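Local coordinates for hypothetical glycoside hydrolase (Parabacteroides distasonis, PDB 3TAW), which is of unknown function but belongs to a family of carbohydrate-active enzymes, probably built as a five-bladed beta-propeller, at residues K206-A210 / L229-P235; A283-L287 / I297-D301. All blocks are in the same frame, centred on the assembly; numbering follows the deposited sequence.

Contact 1 (K206-A210 / L229-P235); sequences KNVYA and LLKLFSP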
loop_
_atom_site.group_PDB
_atom_site.type_symbol
_atom_site.label_atom_id
_atom_site.label_comp_id
_atom_site.label_asym_id
_atom_site.label_seq_id
_atom_site.Cartn_x
_atom_site.Cartn_y
_atom_site.Cartn_z
ATOM N N LYS A 206 -0.476 4.428 12.456
ATOM C CA LYS A 206 -0.661 5.448 13.484
ATOM C C LYS A 206 0.453 6.508 13.493
ATOM O O LYS A 206 0.248 7.599 13.994
ATOM C CB LYS A 206 -0.731 4.798 14.860
ATOM C CG LYS A 206 -1.910 3.854 15.049
ATOM C CD LYS A 206 -1.861 3.172 16.421
ATOM C CE LYS A 206 -3.229 2.690 16.910
ATOM N NZ LYS A 206 -4.153 2.220 15.828
ATOM N N ASN A 207 1.640 6.120 13.019
ATOM C CA ASN A 207 2.772 7.001 12.773
ATOM C C ASN A 207 3.527 6.410 11.588
ATOM O O ASN A 207 3.285 5.268 11.216
ATOM C CB ASN A 207 3.729 7.032 13.981
ATOM C CG ASN A 207 3.053 7.468 15.253
ATOM O OD1 ASN A 207 2.951 8.663 15.519
ATOM N ND2 ASN A 207 2.596 6.499 16.066
ATOM N N VAL A 208 4.456 7.178 11.025
ATOM C CA VAL A 208 5.394 6.661 10.046
ATOM C C VAL A 208 6.665 6.196 10.788
ATOM O O VAL A 208 7.414 6.997 11.387
ATOM C CB VAL A 208 5.707 7.707 8.968
ATOM C CG1 VAL A 208 6.800 7.195 8.022
ATOM C CG2 VAL A 208 4.424 8.044 8.193
ATOM N N TYR A 209 6.867 4.889 10.773
ATOM C CA TYR A 209 8.016 4.224 11.358
ATOM C C TYR A 209 8.956 3.807 10.219
ATOM O O TYR A 209 8.687 4.082 9.045
ATOM C CB TYR A 209 7.547 2.948 12.092
ATOM C CG TYR A 209 6.461 3.147 13.124
ATOM C CD1 TYR A 209 6.736 3.727 14.351
ATOM C CD2 TYR A 209 5.153 2.729 12.889
ATOM C CE1 TYR A 209 5.740 3.886 15.307
ATOM C CE2 TYR A 209 4.155 2.885 13.851
ATOM C CZ TYR A 209 4.447 3.464 15.046
ATOM O OH TYR A 209 3.464 3.619 16.026
ATOM N N ALA A 210 10.052 3.123 10.546
ATOM C CA ALA A 210 10.912 2.585 9.499
ATOM C C ALA A 210 11.550 1.267 9.906
ATOM O O ALA A 210 11.441 0.868 11.062
ATOM C CB ALA A 210 11.989 3.607 9.102
ATOM N N LEU A 229 9.527 1.891 19.232
ATOM C CA LEU A 229 9.533 2.242 17.793
ATOM C C LEU A 229 9.793 3.734 17.592
ATOM O O LEU A 229 9.146 4.581 18.212
ATOM C CB LEU A 229 8.224 1.866 17.127
ATOM C CG LEU A 229 7.907 0.377 17.034
ATOM C CD1 LEU A 229 6.466 0.179 16.554
ATOM C CD2 LEU A 229 8.903 -0.367 16.116
ATOM N N LEU A 230 10.752 4.037 16.723
ATOM C CA LEU A 230 11.090 5.396 16.373
ATOM C C LEU A 230 10.015 5.977 15.439
ATOM O O LEU A 230 9.724 5.405 14.378
ATOM C CB LEU A 230 12.449 5.416 15.684
ATOM C CG LEU A 230 13.047 6.784 15.445
ATOM C CD1 LEU A 230 13.575 7.397 16.804
ATOM C CD2 LEU A 230 14.116 6.715 14.344
ATOM N N LYS A 231 9.480 7.136 15.817
ATOM C CA LYS A 231 8.481 7.816 15.000
ATOM C C LYS A 231 9.146 8.847 14.105
ATOM O O LYS A 231 9.587 9.885 14.581
ATOM C CB LYS A 231 7.441 8.486 15.901
ATOM C CG LYS A 231 6.581 7.497 16.688
ATOM C CD LYS A 231 5.758 8.246 17.740
ATOM C CE LYS A 231 5.213 7.316 18.803
ATOM N NZ LYS A 231 4.535 8.100 19.887
ATOM N N LEU A 232 9.234 8.569 12.804
ATOM C CA LEU A 232 9.826 9.535 11.860
ATOM C C LEU A 232 8.956 10.777 11.686
ATOM O O LEU A 232 9.456 11.914 11.595
ATOM C CB LEU A 232 10.058 8.860 10.496
ATOM C CG LEU A 232 11.343 8.030 10.392
ATOM C CD1 LEU A 232 11.421 6.900 11.388
ATOM C CD2 LEU A 232 11.489 7.484 8.946
ATOM N N PHE A 233 7.646 10.559 11.629
ATOM C CA PHE A 233 6.688 11.630 11.812
ATOM C C PHE A 233 5.349 11.044 12.233
ATOM O O PHE A 233 5.191 9.812 12.326
ATOM C CB PHE A 233 6.594 12.613 10.626
ATOM C CG PHE A 233 5.982 12.068 9.343
ATOM C CD1 PHE A 233 4.604 12.089 9.124
ATOM C CD2 PHE A 233 6.796 11.633 8.302
ATOM C CE1 PHE A 233 4.065 11.661 7.920
ATOM C CE2 PHE A 233 6.245 11.186 7.096
ATOM C CZ PHE A 233 4.889 11.196 6.902
ATOM N N SER A 234 4.436 11.940 12.594
ATOM C CA SER A 234 3.219 11.545 13.274
ATOM C C SER A 234 2.055 12.418 12.817
ATOM O O SER A 234 2.254 13.490 12.217
ATOM C CB SER A 234 3.392 11.728 14.786
ATOM O OG SER A 234 4.464 10.978 15.312
ATOM N N PRO A 235 0.832 11.984 13.131
ATOM C CA PRO A 235 -0.315 12.837 12.900
ATOM C C PRO A 235 -0.179 14.178 13.609
ATOM O O PRO A 235 0.452 14.261 14.643
ATOM C CB PRO A 235 -1.473 12.025 13.475
ATOM C CG PRO A 235 -0.996 10.593 13.386
ATOM C CD PRO A 235 0.444 10.682 13.710
HETATM O O HOH W 1 10.677 2.962 13.392
#

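Contact 2 (A283-L287 / I297-D301); sequences AGQAL and IGRLD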
loop_
_atom_site.group_PDB
_atom_site.type_symbol
_atom_site.label_atom_id
_atom_site.label_comp_id
_atom_site.label_asym_id
_atom_site.label_seq_id
_atom_site.Cartn_x
_atom_site.Cartn_y
_atom_site.Cartn_z
ATOM N N ALA A 283 -4.664 11.939 0.493
ATOM C CA ALA A 283 -3.292 11.511 0.336
ATOM C C ALA A 283 -2.302 12.671 0.395
ATOM O O ALA A 283 -2.513 13.691 -0.227
ATOM C CB ALA A 283 -3.146 10.721 -1.003
ATOM N N GLY A 284 -1.205 12.459 1.119
ATOM C CA GLY A 284 -0.124 13.439 1.255
ATOM C C GLY A 284 1.211 12.894 0.771
ATOM O O GLY A 284 1.308 11.773 0.274
ATOM N N GLN A 285 2.249 13.714 0.891
ATOM C CA GLN A 285 3.607 13.289 0.551
ATOM C C GLN A 285 4.611 13.857 1.515
ATOM O O GLN A 285 4.471 14.977 1.983
ATOM C CB GLN A 285 3.993 13.676 -0.894
ATOM C CG GLN A 285 3.043 13.057 -1.928
ATOM C CD GLN A 285 3.462 13.274 -3.346
ATOM O OE1 GLN A 285 4.646 13.513 -3.639
ATOM N NE2 GLN A 285 2.500 13.137 -4.261
ATOM N N ALA A 286 5.611 13.049 1.834
ATOM C CA ALA A 286 6.751 13.476 2.627
ATOM C C ALA A 286 8.028 13.271 1.829
ATOM O O ALA A 286 8.062 12.472 0.895
ATOM C CB ALA A 286 6.820 12.707 3.935
ATOM N N LEU A 287 9.079 13.966 2.244
ATOM C CA LEU A 287 10.387 13.920 1.612
ATOM C C LEU A 287 11.426 13.692 2.690
ATOM O O LEU A 287 11.455 14.416 3.693
ATOM C CB LEU A 287 10.675 15.238 0.903
ATOM C CG LEU A 287 11.917 15.301 0.022
ATOM C CD1 LEU A 287 11.667 14.383 -1.204
ATOM C CD2 LEU A 287 12.235 16.754 -0.385
ATOM N N ILE A 297 12.590 16.259 5.443
ATOM C CA ILE A 297 12.948 17.540 4.843
ATOM C C ILE A 297 11.850 18.168 3.985
ATOM O O ILE A 297 12.036 19.247 3.391
ATOM C CB ILE A 297 14.228 17.410 3.995
ATOM C CG1 ILE A 297 14.055 16.388 2.875
ATOM C CG2 ILE A 297 15.434 17.014 4.867
ATOM C CD1 ILE A 297 15.268 16.404 1.907
ATOM N N GLY A 298 10.702 17.506 3.913
ATOM C CA GLY A 298 9.540 18.070 3.220
ATOM C C GLY A 298 8.278 17.325 3.600
ATOM O O GLY A 298 8.332 16.156 3.943
ATOM N N ARG A 299 7.153 18.035 3.552
ATOM C CA ARG A 299 5.829 17.445 3.828
ATOM C C ARG A 299 4.752 18.379 3.301
ATOM O O ARG A 299 4.773 19.578 3.611
ATOM C CB ARG A 299 5.669 17.263 5.331
ATOM C CG ARG A 299 4.457 16.496 5.797
ATOM C CD ARG A 299 4.556 16.294 7.302
ATOM N NE ARG A 299 3.442 15.552 7.875
ATOM C CZ ARG A 299 3.334 15.203 9.155
ATOM N NH1 ARG A 299 4.286 15.537 10.026
ATOM N NH2 ARG A 299 2.282 14.506 9.580
ATOM N N LEU A 300 3.809 17.857 2.511
ATOM C CA LEU A 300 2.779 18.715 1.921
ATOM C C LEU A 300 1.828 19.186 3.003
ATOM O O LEU A 300 1.405 18.381 3.831
ATOM C CB LEU A 300 1.983 17.984 0.838
ATOM C CG LEU A 300 2.791 17.512 -0.367
ATOM C CD1 LEU A 300 1.839 16.812 -1.366
ATOM C CD2 LEU A 300 3.525 18.664 -1.013
ATOM N N ASP A 301 1.502 20.476 2.980
ATOM C CA ASP A 301 0.525 21.070 3.906
ATOM C C ASP A 301 -0.905 20.622 3.618
ATOM O O ASP A 301 -1.748 20.603 4.513
ATOM C CB ASP A 301 0.497 22.596 3.753
ATOM C CG ASP A 301 1.718 23.297 4.286
ATOM O OD1 ASP A 301 2.409 22.802 5.193
ATOM O OD2 ASP A 301 1.932 24.435 3.807
HETATM O O HOH W 2 1.559 15.625 3.187
#

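Contact 1 (K206-A210 / L229-P235)
The loop residues 229-235 run antiparallel to 206-210, beginning at Leu229, whose branched tip suits an aromatic surface: its CD1 lies over one face of the Tyr209 ring, 4.1 Å from the centroid, in a CH-pi contact. At Leu230 the backbones stand further apart, and water 1 joins Ala210 N (2.9 Å) to Leu230 O (2.8 Å). The charged end of Lys231 suits an exposed site, while its aliphatic part lies along the contact. Leu232 N donates to Val208 O (2.8 Å), and its side chain packs on Ala210, CD2 to CB 3.9 Å. Phe233 O accepts from Val208 N (3.0 Å), and Val208 CG2 sits over the Phe233 ring, 3.7 Å from its centroid, a buried apolar pairing. Ser234 OG donates to Asn207 OD1 (2.8 Å); Asn207, able to accept and donate at once, also gives ND2 to Tyr209 OH (3.0 Å). With Leu232 and Phe233 both opposite Val208, this is a classic beta bulge; Phe233 also meets Tyr262 edge-to-face, consistent with a join between propeller blades.

Contact 2 (A283-L287 / I297-D301)
The side chains of Arg299 and Leu287 leave the strands toward opposite faces of the sheet. Arg299 is extended, every chi near 180°, so its guanidinium reaches well beyond the strand to a salt bridge with Asp241; Ala286, its non-hydrogen-bonded partner (CA to CA 4.2 Å), is small, leaving room for the ring of Phe233, which packs on both. Leu287 adopts t,p and brings CG 3.7 Å from CG1 of Ile297, which is p at chi1. Gly298, opposite Leu287, has no CB, and one would lie only 3.0 Å from Leu287 CB. Leu300, in the m,t rotamer, sets CD1 3.8 Å from CB of Gln285, whose own m,t chain carries NE2 to Leu14 O. Backbone bonds hold these positions: Leu300 N to Gln285 O (3.0 Å) and Leu287 N to Gly298 O (2.9 Å). Leu287 O receives Ile297 N (2.8 Å) and, weakly, Gly298 N (3.2 Å). This classic beta bulge lies in the hairpin of strands 281-288 and 296-299, consistent with the outer part of a propeller blade.

Both contacts are partly buried and lie well away from the centre of the chain, yet contact 2 is the more enclosed, four of its seven touching residues being buried against three of twelve in contact 1. Contact 2 pairs two regular strands, so main-chain bonds dominate; contact 1 ties a loop to the region around the start of strand 209-213 and leans more on side chains, including two CH-pi contacts and a Ser-Asn bond. Both reach the same mixed sheet, contact 2 through its last hairpin. They meet directly: Ser234 O lies 2.8 Å from Arg299 NH2, a probable hydrogen bond, while Phe233 packs CD1 on Arg299 CZ (3.4 Å) and CE2 on Ala286 CB (3.6 Å), joining what are probably adjacent blades.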